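Local coordinates for protein glucose-6-phosphate isomerase (Thermus thermophilus, PDB 1ZZG) that probably catalyses the reversible isomerisation of glucose 6-phosphate to fructose 6-phosphate, a step shared by glycolysis and gluconeogenesis, at residues S17-L22 against T232-H237; E25-L30 against E225-L230; V66-L71 against R111-R116; E104-L109 against A137-W142. All blocks are in the same frame, centred on the assembly; numbering follows the deposited sequence.

Contact 1 (S17-L22 against T232-H237)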
loop_
_atom_site.group_PDB
_atom_site.type_symbol
_atom_site.label_atom_id
_atom_site.label_comp_id
_atom_site.label_asym_id
_atom_site.label_seq_id
_atom_site.Cartn_x
_atom_site.Cartn_y
_atom_site.Cartn_z
ATOM N N SER A 17 -4.714 35.202 1.398
ATOM C CA SER A 17 -4.543 36.590 1.797
ATOM C C SER A 17 -4.979 36.793 3.251
ATOM O O SER A 17 -4.225 37.331 4.063
ATOM C CB SER A 17 -5.361 37.497 0.875
ATOM O OG SER A 17 -5.039 38.859 1.084
ATOM N N ARG A 18 -6.186 36.342 3.586
ATOM C CA ARG A 18 -6.712 36.499 4.938
ATOM C C ARG A 18 -5.891 35.796 6.017
ATOM O O ARG A 18 -5.801 36.280 7.148
ATOM C CB ARG A 18 -8.160 36.007 5.007
ATOM C CG ARG A 18 -8.867 36.401 6.291
ATOM C CD ARG A 18 -10.368 36.106 6.250
ATOM N NE ARG A 18 -10.697 34.735 6.639
ATOM C CZ ARG A 18 -11.038 33.763 5.794
ATOM N NH1 ARG A 18 -11.099 33.995 4.490
ATOM N NH2 ARG A 18 -11.327 32.553 6.259
ATOM N N HIS A 19 -5.301 34.654 5.676
ATOM C CA HIS A 19 -4.498 33.912 6.638
ATOM C C HIS A 19 -3.006 34.202 6.498
ATOM O O HIS A 19 -2.177 33.544 7.124
ATOM C CB HIS A 19 -4.762 32.407 6.498
ATOM C CG HIS A 19 -6.168 32.011 6.828
ATOM N ND1 HIS A 19 -7.203 32.108 5.923
ATOM C CD2 HIS A 19 -6.720 31.570 7.984
ATOM C CE1 HIS A 19 -8.330 31.744 6.506
ATOM N NE2 HIS A 19 -8.065 31.414 7.757
ATOM N N GLY A 20 -2.674 35.201 5.685
ATOM C CA GLY A 20 -1.282 35.564 5.472
ATOM C C GLY A 20 -0.473 35.703 6.752
ATOM O O GLY A 20 0.560 35.047 6.903
ATOM N N PRO A 21 -0.911 36.556 7.691
ATOM C CA PRO A 21 -0.212 36.772 8.965
ATOM C C PRO A 21 -0.021 35.492 9.776
ATOM O O PRO A 21 1.033 35.280 10.382
ATOM C CB PRO A 21 -1.107 37.780 9.677
ATOM C CG PRO A 21 -1.626 38.604 8.531
ATOM C CD PRO A 21 -2.001 37.537 7.525
ATOM N N LEU A 22 -1.050 34.649 9.785
ATOM C CA LEU A 22 -1.015 33.382 10.518
ATOM C C LEU A 22 0.067 32.471 9.948
ATOM O O LEU A 22 0.822 31.845 10.692
ATOM C CB LEU A 22 -2.370 32.667 10.420
ATOM C CG LEU A 22 -2.492 31.392 11.262
ATOM C CD1 LEU A 22 -2.664 31.777 12.716
ATOM C CD2 LEU A 22 -3.669 30.552 10.803
ATOM N N THR A 232 0.040 24.853 0.665
ATOM C CA THR A 232 -0.579 23.547 0.892
ATOM C C THR A 232 -0.775 23.319 2.387
ATOM O O THR A 232 -1.701 22.620 2.797
ATOM C CB THR A 232 0.247 22.387 0.263
ATOM O OG1 THR A 232 1.580 22.383 0.790
ATOM C CG2 THR A 232 0.299 22.550 -1.259
ATOM N N ALA A 233 0.090 23.918 3.204
ATOM C CA ALA A 233 -0.054 23.799 4.651
ATOM C C ALA A 233 -1.400 24.443 4.996
ATOM O O ALA A 233 -2.177 23.914 5.795
ATOM C CB ALA A 233 1.071 24.528 5.356
ATOM N N LEU A 234 -1.673 25.590 4.379
ATOM C CA LEU A 234 -2.933 26.293 4.613
ATOM C C LEU A 234 -4.108 25.406 4.203
ATOM O O LEU A 234 -5.085 25.276 4.940
ATOM C CB LEU A 234 -2.985 27.599 3.815
ATOM C CG LEU A 234 -4.302 28.380 3.933
ATOM C CD1 LEU A 234 -4.510 28.807 5.384
ATOM C CD2 LEU A 234 -4.277 29.594 3.012
ATOM N N LEU A 235 -4.010 24.800 3.025
ATOM C CA LEU A 235 -5.074 23.929 2.538
ATOM C C LEU A 235 -5.401 22.860 3.574
ATOM O O LEU A 235 -6.556 22.692 3.947
ATOM C CB LEU A 235 -4.671 23.271 1.213
ATOM C CG LEU A 235 -4.684 24.160 -0.036
ATOM C CD1 LEU A 235 -4.060 23.413 -1.201
ATOM C CD2 LEU A 235 -6.119 24.561 -0.371
ATOM N N LEU A 236 -4.391 22.132 4.041
ATOM C CA LEU A 236 -4.645 21.102 5.042
ATOM C C LEU A 236 -5.192 21.737 6.325
ATOM O O LEU A 236 -6.080 21.181 6.975
ATOM C CB LEU A 236 -3.368 20.309 5.353
ATOM C CG LEU A 236 -2.987 19.176 4.387
ATOM C CD1 LEU A 236 -2.515 19.740 3.050
ATOM C CD2 LEU A 236 -1.886 18.329 5.017
ATOM N N HIS A 237 -4.671 22.910 6.679
ATOM C CA HIS A 237 -5.117 23.600 7.887
ATOM C C HIS A 237 -6.594 23.992 7.834
ATOM O O HIS A 237 -7.314 23.867 8.827
ATOM C CB HIS A 237 -4.288 24.861 8.132
ATOM C CG HIS A 237 -4.687 25.601 9.371
ATOM N ND1 HIS A 237 -4.673 25.014 10.618
ATOM C CD2 HIS A 237 -5.130 26.868 9.555
ATOM C CE1 HIS A 237 -5.092 25.889 11.517
ATOM N NE2 HIS A 237 -5.374 27.020 10.898
#

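Contact 2 (E25-L30 against E225-L230)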
loop_
_atom_site.group_PDB
_atom_site.type_symbol
_atom_site.label_atom_id
_atom_site.label_comp_id
_atom_site.label_asym_id
_atom_site.label_seq_id
_atom_site.Cartn_x
_atom_site.Cartn_y
_atom_site.Cartn_z
ATOM N N GLU A 25 3.643 33.814 10.682
ATOM C CA GLU A 25 4.028 33.552 12.066
ATOM C C GLU A 25 4.386 32.077 12.258
ATOM O O GLU A 25 5.328 31.747 12.979
ATOM C CB GLU A 25 2.890 33.962 13.008
ATOM C CG GLU A 25 3.098 33.626 14.477
ATOM C CD GLU A 25 4.388 34.191 15.048
ATOM O OE1 GLU A 25 4.993 35.080 14.409
ATOM O OE2 GLU A 25 4.792 33.747 16.147
ATOM N N ALA A 26 3.643 31.187 11.603
ATOM C CA ALA A 26 3.929 29.760 11.709
ATOM C C ALA A 26 5.350 29.520 11.190
ATOM O O ALA A 26 6.141 28.806 11.816
ATOM C CB ALA A 26 2.915 28.956 10.892
ATOM N N ARG A 27 5.677 30.133 10.052
ATOM C CA ARG A 27 7.013 29.986 9.472
ATOM C C ARG A 27 8.098 30.571 10.385
ATOM O O ARG A 27 9.144 29.948 10.600
ATOM C CB ARG A 27 7.080 30.650 8.086
ATOM C CG ARG A 27 8.497 30.750 7.525
ATOM C CD ARG A 27 8.522 30.997 6.012
ATOM N NE ARG A 27 7.963 32.293 5.623
ATOM C CZ ARG A 27 7.848 32.704 4.362
ATOM N NH1 ARG A 27 8.254 31.921 3.366
ATOM N NH2 ARG A 27 7.322 33.892 4.094
ATOM N N ARG A 28 7.851 31.763 10.923
ATOM C CA ARG A 28 8.817 32.401 11.819
ATOM C C ARG A 28 9.090 31.496 13.030
ATOM O O ARG A 28 10.244 31.271 13.407
ATOM C CB ARG A 28 8.282 33.759 12.305
ATOM C CG ARG A 28 9.292 34.584 13.114
ATOM C CD ARG A 28 8.593 35.598 14.024
ATOM N NE ARG A 28 7.791 34.929 15.049
ATOM C CZ ARG A 28 8.291 34.228 16.061
ATOM N NH1 ARG A 28 9.601 34.099 16.210
ATOM N NH2 ARG A 28 7.479 33.623 16.912
ATOM N N ARG A 29 8.027 30.979 13.639
ATOM C CA ARG A 29 8.172 30.106 14.797
ATOM C C ARG A 29 9.046 28.897 14.488
ATOM O O ARG A 29 9.861 28.482 15.314
ATOM C CB ARG A 29 6.810 29.616 15.286
ATOM C CG ARG A 29 5.958 30.683 15.939
ATOM C CD ARG A 29 4.687 30.090 16.523
ATOM N NE ARG A 29 3.879 31.118 17.175
ATOM C CZ ARG A 29 2.814 30.870 17.932
ATOM N NH1 ARG A 29 2.417 29.618 18.138
ATOM N NH2 ARG A 29 2.147 31.873 18.491
ATOM N N LEU A 30 8.868 28.327 13.302
ATOM C CA LEU A 30 9.650 27.161 12.907
ATOM C C LEU A 30 11.121 27.522 12.715
ATOM O O LEU A 30 12.011 26.851 13.247
ATOM C CB LEU A 30 9.094 26.563 11.611
ATOM C CG LEU A 30 9.865 25.367 11.032
ATOM C CD1 LEU A 30 9.772 24.170 11.978
ATOM C CD2 LEU A 30 9.296 25.011 9.662
ATOM N N GLU A 225 3.152 34.361 -1.727
ATOM C CA GLU A 225 2.606 34.006 -3.032
ATOM C C GLU A 225 3.400 32.941 -3.778
ATOM O O GLU A 225 2.854 32.243 -4.632
ATOM C CB GLU A 225 2.502 35.251 -3.919
ATOM C CG GLU A 225 1.083 35.755 -4.139
ATOM C CD GLU A 225 0.156 34.689 -4.716
ATOM O OE1 GLU A 225 0.510 34.059 -5.735
ATOM O OE2 GLU A 225 -0.934 34.486 -4.146
ATOM N N GLU A 226 4.686 32.816 -3.465
ATOM C CA GLU A 226 5.533 31.838 -4.139
ATOM C C GLU A 226 5.908 30.674 -3.222
ATOM O O GLU A 226 6.587 29.732 -3.643
ATOM C CB GLU A 226 6.800 32.527 -4.647
ATOM C CG GLU A 226 6.535 33.704 -5.576
ATOM C CD GLU A 226 7.644 34.743 -5.528
ATOM O OE1 GLU A 226 8.828 34.368 -5.688
ATOM O OE2 GLU A 226 7.328 35.937 -5.329
ATOM N N SER A 227 5.460 30.735 -1.972
ATOM C CA SER A 227 5.774 29.690 -1.001
ATOM C C SER A 227 4.769 28.545 -1.058
ATOM O O SER A 227 3.830 28.484 -0.267
ATOM C CB SER A 227 5.812 30.279 0.411
ATOM O OG SER A 227 6.325 29.338 1.335
ATOM N N LEU A 228 4.977 27.637 -2.000
ATOM C CA LEU A 228 4.085 26.498 -2.167
ATOM C C LEU A 228 3.850 25.716 -0.869
ATOM O O LEU A 228 2.718 25.371 -0.557
ATOM C CB LEU A 228 4.622 25.571 -3.270
ATOM C CG LEU A 228 4.895 26.271 -4.612
ATOM C CD1 LEU A 228 5.464 25.289 -5.630
ATOM C CD2 LEU A 228 3.604 26.886 -5.131
ATOM N N PRO A 229 4.912 25.435 -0.091
ATOM C CA PRO A 229 4.723 24.687 1.158
ATOM C C PRO A 229 3.784 25.371 2.159
ATOM O O PRO A 229 3.060 24.696 2.884
ATOM C CB PRO A 229 6.147 24.542 1.698
ATOM C CG PRO A 229 6.977 24.545 0.459
ATOM C CD PRO A 229 6.345 25.650 -0.353
ATOM N N LEU A 230 3.797 26.701 2.207
ATOM C CA LEU A 230 2.899 27.422 3.120
ATOM C C LEU A 230 1.474 27.389 2.562
ATOM O O LEU A 230 0.506 27.406 3.316
ATOM C CB LEU A 230 3.339 28.881 3.298
ATOM C CG LEU A 230 4.457 29.146 4.304
ATOM C CD1 LEU A 230 4.821 30.618 4.266
ATOM C CD2 LEU A 230 4.009 28.738 5.706
#

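Contact 3 (V66-L71 against R111-R116)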
loop_
_atom_site.group_PDB
_atom_site.type_symbol
_atom_site.label_atom_id
_atom_site.label_comp_id
_atom_site.label_asym_id
_atom_site.label_seq_id
_atom_site.Cartn_x
_atom_site.Cartn_y
_atom_site.Cartn_z
ATOM N N VAL A 66 27.755 -6.164 -5.806
ATOM C CA VAL A 66 26.411 -6.291 -5.249
ATOM C C VAL A 66 25.307 -6.444 -6.295
ATOM O O VAL A 66 25.158 -5.604 -7.184
ATOM C CB VAL A 66 26.060 -5.080 -4.347
ATOM C CG1 VAL A 66 24.608 -5.178 -3.882
ATOM C CG2 VAL A 66 26.992 -5.035 -3.145
ATOM N N GLU A 67 24.539 -7.526 -6.175
ATOM C CA GLU A 67 23.418 -7.796 -7.071
ATOM C C GLU A 67 22.128 -7.762 -6.260
ATOM O O GLU A 67 21.045 -7.557 -6.801
ATOM C CB GLU A 67 23.563 -9.165 -7.737
ATOM C CG GLU A 67 24.487 -9.185 -8.948
ATOM C CD GLU A 67 24.491 -10.533 -9.655
ATOM O OE1 GLU A 67 23.398 -11.111 -9.843
ATOM O OE2 GLU A 67 25.581 -11.009 -10.033
ATOM N N ASP A 68 22.252 -7.981 -4.956
ATOM C CA ASP A 68 21.101 -7.961 -4.064
ATOM C C ASP A 68 21.413 -7.086 -2.856
ATOM O O ASP A 68 22.422 -7.273 -2.180
ATOM C CB ASP A 68 20.745 -9.386 -3.626
ATOM C CG ASP A 68 20.188 -10.226 -4.769
ATOM O OD1 ASP A 68 18.958 -10.199 -4.996
ATOM O OD2 ASP A 68 20.985 -10.902 -5.456
ATOM N N PHE A 69 20.538 -6.119 -2.602
ATOM C CA PHE A 69 20.692 -5.189 -1.489
ATOM C C PHE A 69 19.577 -5.465 -0.482
ATOM O O PHE A 69 18.406 -5.210 -0.768
ATOM C CB PHE A 69 20.568 -3.754 -2.015
ATOM C CG PHE A 69 20.942 -2.697 -1.019
ATOM C CD1 PHE A 69 22.164 -2.039 -1.113
ATOM C CD2 PHE A 69 20.064 -2.335 -0.001
ATOM C CE1 PHE A 69 22.508 -1.034 -0.208
ATOM C CE2 PHE A 69 20.398 -1.335 0.908
ATOM C CZ PHE A 69 21.624 -0.681 0.802
ATOM N N VAL A 70 19.932 -5.993 0.686
ATOM C CA VAL A 70 18.935 -6.292 1.712
ATOM C C VAL A 70 18.921 -5.177 2.757
ATOM O O VAL A 70 19.854 -5.047 3.552
ATOM C CB VAL A 70 19.231 -7.646 2.424
ATOM C CG1 VAL A 70 18.239 -7.868 3.564
ATOM C CG2 VAL A 70 19.157 -8.799 1.415
ATOM N N LEU A 71 17.866 -4.369 2.751
ATOM C CA LEU A 71 17.770 -3.284 3.717
ATOM C C LEU A 71 16.962 -3.736 4.924
ATOM O O LEU A 71 15.760 -3.970 4.825
ATOM C CB LEU A 71 17.116 -2.049 3.082
ATOM C CG LEU A 71 17.334 -0.692 3.773
ATOM C CD1 LEU A 71 16.718 0.405 2.899
ATOM C CD2 LEU A 71 16.718 -0.683 5.177
ATOM N N ARG A 111 17.230 -18.627 1.739
ATOM C CA ARG A 111 17.364 -19.783 0.867
ATOM C C ARG A 111 17.514 -19.481 -0.622
ATOM O O ARG A 111 17.914 -20.357 -1.388
ATOM C CB ARG A 111 16.173 -20.718 1.081
ATOM C CG ARG A 111 16.166 -21.369 2.448
ATOM C CD ARG A 111 14.820 -21.987 2.790
ATOM N NE ARG A 111 14.885 -22.670 4.078
ATOM C CZ ARG A 111 13.831 -23.096 4.764
ATOM N NH1 ARG A 111 12.609 -22.913 4.292
ATOM N NH2 ARG A 111 14.003 -23.701 5.930
ATOM N N THR A 112 17.211 -18.256 -1.043
ATOM C CA THR A 112 17.320 -17.921 -2.463
ATOM C C THR A 112 18.427 -16.926 -2.829
ATOM O O THR A 112 18.861 -16.879 -3.977
ATOM C CB THR A 112 15.979 -17.387 -3.010
ATOM O OG1 THR A 112 15.550 -16.266 -2.228
ATOM C CG2 THR A 112 14.912 -18.475 -2.960
ATOM N N LEU A 113 18.883 -16.134 -1.867
ATOM C CA LEU A 113 19.934 -15.165 -2.146
ATOM C C LEU A 113 21.322 -15.799 -2.113
ATOM O O LEU A 113 21.580 -16.709 -1.330
ATOM C CB LEU A 113 19.898 -14.015 -1.129
ATOM C CG LEU A 113 18.686 -13.078 -1.064
ATOM C CD1 LEU A 113 18.900 -12.057 0.049
ATOM C CD2 LEU A 113 18.501 -12.374 -2.398
ATOM N N ASP A 114 22.208 -15.316 -2.977
ATOM C CA ASP A 114 23.581 -15.798 -3.006
ATOM C C ASP A 114 24.351 -14.861 -2.074
ATOM O O ASP A 114 24.512 -13.681 -2.375
ATOM C CB ASP A 114 24.166 -15.695 -4.414
ATOM C CG ASP A 114 25.592 -16.221 -4.494
ATOM O OD1 ASP A 114 26.252 -16.339 -3.440
ATOM O OD2 ASP A 114 26.059 -16.511 -5.614
ATOM N N PRO A 115 24.831 -15.374 -0.929
ATOM C CA PRO A 115 25.580 -14.548 0.027
ATOM C C PRO A 115 26.687 -13.720 -0.625
ATOM O O PRO A 115 26.884 -12.550 -0.292
ATOM C CB PRO A 115 26.137 -15.576 1.008
ATOM C CG PRO A 115 25.094 -16.631 1.011
ATOM C CD PRO A 115 24.750 -16.768 -0.460
ATOM N N ARG A 116 27.403 -14.330 -1.561
ATOM C CA ARG A 116 28.502 -13.651 -2.238
ATOM C C ARG A 116 28.076 -12.423 -3.034
ATOM O O ARG A 116 28.898 -11.554 -3.323
ATOM C CB ARG A 116 29.222 -14.617 -3.179
ATOM C CG ARG A 116 29.683 -15.916 -2.540
ATOM C CD ARG A 116 30.803 -16.513 -3.370
ATOM N NE ARG A 116 32.023 -15.717 -3.234
ATOM C CZ ARG A 116 32.935 -15.556 -4.188
ATOM N NH1 ARG A 116 32.778 -16.135 -5.375
ATOM N NH2 ARG A 116 34.012 -14.815 -3.954
HETATM O O HOH W 1 21.584 -13.669 -5.199
#

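Contact 4 (E104-L109 against A137-W142)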
loop_
_atom_site.group_PDB
_atom_site.type_symbol
_atom_site.label_atom_id
_atom_site.label_comp_id
_atom_site.label_asym_id
_atom_site.label_seq_id
_atom_site.Cartn_x
_atom_site.Cartn_y
_atom_site.Cartn_z
ATOM N N GLU A 104 8.621 -16.829 7.437
ATOM C CA GLU A 104 8.682 -17.404 6.096
ATOM C C GLU A 104 9.337 -16.545 5.008
ATOM O O GLU A 104 10.212 -17.027 4.283
ATOM C CB GLU A 104 7.288 -17.854 5.652
ATOM C CG GLU A 104 6.644 -18.921 6.550
ATOM C CD GLU A 104 6.069 -18.359 7.850
ATOM O OE1 GLU A 104 5.880 -17.129 7.940
ATOM O OE2 GLU A 104 5.790 -19.154 8.777
ATOM N N PRO A 105 8.929 -15.268 4.870
ATOM C CA PRO A 105 9.535 -14.411 3.840
ATOM C C PRO A 105 11.054 -14.269 4.027
ATOM O O PRO A 105 11.816 -14.234 3.064
ATOM C CB PRO A 105 8.807 -13.081 4.023
ATOM C CG PRO A 105 7.459 -13.503 4.557
ATOM C CD PRO A 105 7.824 -14.568 5.555
ATOM N N ILE A 106 11.483 -14.192 5.277
ATOM C CA ILE A 106 12.899 -14.059 5.581
ATOM C C ILE A 106 13.634 -15.361 5.256
ATOM O O ILE A 106 14.725 -15.344 4.695
ATOM C CB ILE A 106 13.074 -13.669 7.059
ATOM C CG1 ILE A 106 12.547 -12.237 7.247
ATOM C CG2 ILE A 106 14.537 -13.786 7.482
ATOM C CD1 ILE A 106 12.438 -11.777 8.676
ATOM N N LEU A 107 13.003 -16.482 5.583
ATOM C CA LEU A 107 13.569 -17.800 5.326
ATOM C C LEU A 107 13.722 -17.995 3.814
ATOM O O LEU A 107 14.676 -18.615 3.346
ATOM C CB LEU A 107 12.637 -18.857 5.915
ATOM C CG LEU A 107 13.198 -20.047 6.695
ATOM C CD1 LEU A 107 14.333 -19.628 7.615
ATOM C CD2 LEU A 107 12.055 -20.654 7.496
ATOM N N ARG A 108 12.772 -17.451 3.056
ATOM C CA ARG A 108 12.794 -17.545 1.600
ATOM C C ARG A 108 14.035 -16.824 1.077
ATOM O O ARG A 108 14.738 -17.336 0.202
ATOM C CB ARG A 108 11.536 -16.901 1.013
ATOM C CG ARG A 108 11.260 -17.235 -0.445
ATOM C CD ARG A 108 10.032 -16.466 -0.931
ATOM N NE ARG A 108 9.533 -16.937 -2.220
ATOM C CZ ARG A 108 8.845 -18.062 -2.399
ATOM N NH1 ARG A 108 8.566 -18.848 -1.363
ATOM N NH2 ARG A 108 8.433 -18.401 -3.615
ATOM N N LEU A 109 14.294 -15.635 1.619
ATOM C CA LEU A 109 15.456 -14.851 1.223
ATOM C C LEU A 109 16.741 -15.586 1.582
ATOM O O LEU A 109 17.663 -15.658 0.775
ATOM C CB LEU A 109 15.444 -13.483 1.910
ATOM C CG LEU A 109 14.389 -12.471 1.453
ATOM C CD1 LEU A 109 14.509 -11.199 2.284
ATOM C CD2 LEU A 109 14.582 -12.155 -0.022
ATOM N N ALA A 137 20.207 -10.023 13.533
ATOM C CA ALA A 137 20.747 -11.198 14.217
ATOM C C ALA A 137 20.701 -12.387 13.267
ATOM O O ALA A 137 21.693 -13.095 13.083
ATOM C CB ALA A 137 19.928 -11.499 15.469
ATOM N N VAL A 138 19.541 -12.582 12.653
ATOM C CA VAL A 138 19.334 -13.675 11.719
ATOM C C VAL A 138 20.273 -13.599 10.522
ATOM O O VAL A 138 20.920 -14.588 10.177
ATOM C CB VAL A 138 17.869 -13.702 11.227
ATOM C CG1 VAL A 138 17.694 -14.773 10.168
ATOM C CG2 VAL A 138 16.932 -13.965 12.394
ATOM N N PHE A 139 20.366 -12.436 9.883
ATOM C CA PHE A 139 21.258 -12.330 8.729
ATOM C C PHE A 139 22.730 -12.445 9.109
ATOM O O PHE A 139 23.523 -12.961 8.333
ATOM C CB PHE A 139 21.009 -11.037 7.940
ATOM C CG PHE A 139 20.048 -11.214 6.793
ATOM C CD1 PHE A 139 18.674 -11.145 6.992
ATOM C CD2 PHE A 139 20.521 -11.517 5.521
ATOM C CE1 PHE A 139 17.789 -11.376 5.942
ATOM C CE2 PHE A 139 19.646 -11.752 4.463
ATOM C CZ PHE A 139 18.276 -11.682 4.673
ATOM N N LEU A 140 23.096 -11.974 10.296
ATOM C CA LEU A 140 24.486 -12.053 10.725
ATOM C C LEU A 140 24.953 -13.510 10.726
ATOM O O LEU A 140 26.017 -13.825 10.199
ATOM C CB LEU A 140 24.637 -11.441 12.108
ATOM C CG LEU A 140 25.219 -10.025 12.142
ATOM C CD1 LEU A 140 25.263 -9.527 13.569
ATOM C CD2 LEU A 140 26.614 -10.033 11.537
ATOM N N LYS A 141 24.147 -14.392 11.312
ATOM C CA LYS A 141 24.453 -15.820 11.370
ATOM C C LYS A 141 24.659 -16.349 9.946
ATOM O O LYS A 141 25.615 -17.074 9.658
ATOM C CB LYS A 141 23.291 -16.560 12.052
ATOM C CG LYS A 141 23.457 -18.075 12.172
ATOM C CD LYS A 141 22.173 -18.753 12.637
ATOM C CE LYS A 141 22.298 -20.279 12.634
ATOM N NZ LYS A 141 23.355 -20.783 13.552
ATOM N N TRP A 142 23.758 -15.947 9.059
ATOM C CA TRP A 142 23.770 -16.356 7.660
ATOM C C TRP A 142 25.047 -15.897 6.964
ATOM O O TRP A 142 25.727 -16.685 6.302
ATOM C CB TRP A 142 22.538 -15.760 6.974
ATOM C CG TRP A 142 22.305 -16.162 5.556
ATOM C CD1 TRP A 142 21.845 -17.368 5.099
ATOM C CD2 TRP A 142 22.441 -15.324 4.409
ATOM N NE1 TRP A 142 21.678 -17.326 3.736
ATOM C CE2 TRP A 142 22.038 -16.081 3.285
ATOM C CE3 TRP A 142 22.863 -14.001 4.219
ATOM C CZ2 TRP A 142 22.041 -15.557 1.988
ATOM C CZ3 TRP A 142 22.866 -13.479 2.931
ATOM C CH2 TRP A 142 22.456 -14.261 1.828
#

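Contact 1 (S17-L22 against T232-H237)
His19 meets Leu234 with the root of its side chain rather than with the far end of its imidazole. Its CB lies 3.8 Å from Leu234 CD1, and the next atom out, CG, is 3.9 Å from the same methyl carbon, which comes at the ring obliquely as the two side chains cross at about a right angle. Beyond CG the ring turns back to the preceding helix: ND1 hydrogen-bonds to the carbonyl oxygen of Ala15, and CE1 sits 3.1 Å above the guanidinium plane of Arg18, toward its rim. CG stands anti to the carbonyl carbon (chi1 -64°), which places the ring beside the backbone N, and chi2 of 83° goes with ND1 meeting Ala15 O. His19 sits at the junction of two helices, the first residue to leave helix 12-18 and the N-cap position of helix 20-32, and this corner packs on helix 228-238 beside the mixed sheet. At the ring tip, NE2 of His19 remains 6.0 Å from NE2 of His237, too far for a direct bond. His237 instead receives Leu22, whose CD2 approaches from the opposite direction to 3.9 Å from His237 NE2, while His237 ND1 is hydrogen-bonded to Trp392 NE1.

Contact 2 (E25-L30 against E225-L230)
Leu230 lays its CD1 methyl over one face of the Arg27 guanidinium, 3.6 Å above the plane and over its centre. The closest atom of the group is Arg27 CZ, 3.7 Å from Leu230 CD1, and the two side chains cross at about a right angle. The flat cation thus serves as an apolar surface for the leucine while its N-H bonds point elsewhere. Arg27 NH1 donates to the carbonyl oxygens of Ala222 and Ala220, and NH2 forms a salt bridge with Glu24. A bend at chi3 (65°) in an otherwise extended chain turns the guanidinium for this overlap. The contact joins the middle of helix 20-32 to the beginning of helix 228-238, where Ser227 holds the N-cap position and forms the centre of an inverse gamma turn. Ser227 OG is 3.8 Å from Arg27 NH1, a touch rather than a bond, and finds its polar partner in the carbonyl oxygen of Thr219. With an alanine in place of Arg27, the flat surface under the Leu230 methyl would be gone, and the carbonyls of Ala220 and Ala222 and the Glu24 carboxylate would probably lose this partner. The same helix carries a salt-bridge network of its own. Arg28 grips the Glu25 carboxylate side-on, NE to OE1 at 2.9 Å and NH2 to OE2 at 2.8 Å, both on the syn side. Arg29 NE reaches Glu25 OE2 on the anti side at 3.0 Å, so that one oxygen accepts from two arginines.

Contact 3 (V66-L71 against R111-R116)
Leu113 spreads its two methyl groups over Asp68 and Val70 of strand 68-72, in the turn that leads from helix 103-112 into strand 118-124. This helix belongs to the beta-alpha-beta crossover from strand 94-98 to strand 118-124, which passes over the strand lying between them. The apolar part of the contact is a methyl pair, Leu113 CD1 at 3.5 Å from Val70 CG2. Its neighbour, Leu113 CD2, comes against the carboxylate of Asp68, 3.4 Å from OD1 and 3.6 Å from CG. Leu113 CG stands anti to its carbonyl carbon (chi1 -64°), and from there the two methyls reach both residues. Asp68 OD1 is hydrogen-bonded to His96 NE2 and OD2 forms a salt bridge with Arg94; the methyl thus lies against a buried carboxylate whose charge is probably balanced largely by Arg94. Water supplies the polar link between the segments: one molecule donates to Asp68 OD2 at 2.8 Å and accepts from Asp114 N, also at 2.8 Å, tying the strand to the backbone just past the helix end. Within the turn itself, Asp114 closes an Asx turn: its OD1 accepts from Arg116 N at 3.0 Å, along a bent path (138°) that arrives 44° out of the carboxylate plane.

Contact 4 (E104-L109 against A137-W142)
Glu104 OE2, two residues ahead of the Ile106 that meets helix 130-147, accepts hydrogen bonds from two successive backbone nitrogens, those of Leu317 and Glu318 of the second subunit. The dimer interface therefore lies next to this contact, which between segments 104-109 and 137-142 is apolar. Ile106 touches two residues: its CG2 lies 4.3 Å from Val138 CG1 and equally 4.3 Å from Phe139 CE1, approaching the ring obliquely. One turn on, Leu109 CB faces the rim of the same ring, near its plane, at 4.3 Å from Phe139 CZ. The phenyl group is thus met by both residues of helix 103-112, although Phe139 leaves its backbone beside that helix and not straight at it. Its first torsion of -94° lies well away from a staggered value and swings the ring to where its outer atoms face Ile106 and Leu109. Beneath, Phe139 also touches Val70, Ile72 and Leu98 of the sheet, filling the angle between the two helices and the strands. Just beyond the apolar patch, Trp142 NE1 is hydrogen-bonded to the carbonyl oxygen of Leu110 on helix 103-112. The helix axes remain 11.6 Å apart and run nearly parallel, crossing at -20°, as befits neighbouring helices that cover one face of a parallel sheet in the alpha-beta-alpha sandwich of the SIS fold.

From the N terminus, contact 1 closes the longest loop, bringing the junction of helices 12-18 and 20-32 back to helix 228-238. Contact 2 is nested within it and joins the same helices 20-32 and 228-238, about 9 Å away between centres. Contacts 3 and 4 lie inside both loops, on the opposite side of the chain's centre, with centres 45 to 49 Å from the first pair. Their segments alternate along the chain, so these two loops cross; they share helix 103-112 and touch where Pro115 packs on Trp142. The first pair ties the N-terminal helices to the mixed-sheet part; contact 3 fixes the end of helix 103-112 on the parallel sheet, and contact 4 joins that helix to helix 130-147 beside it.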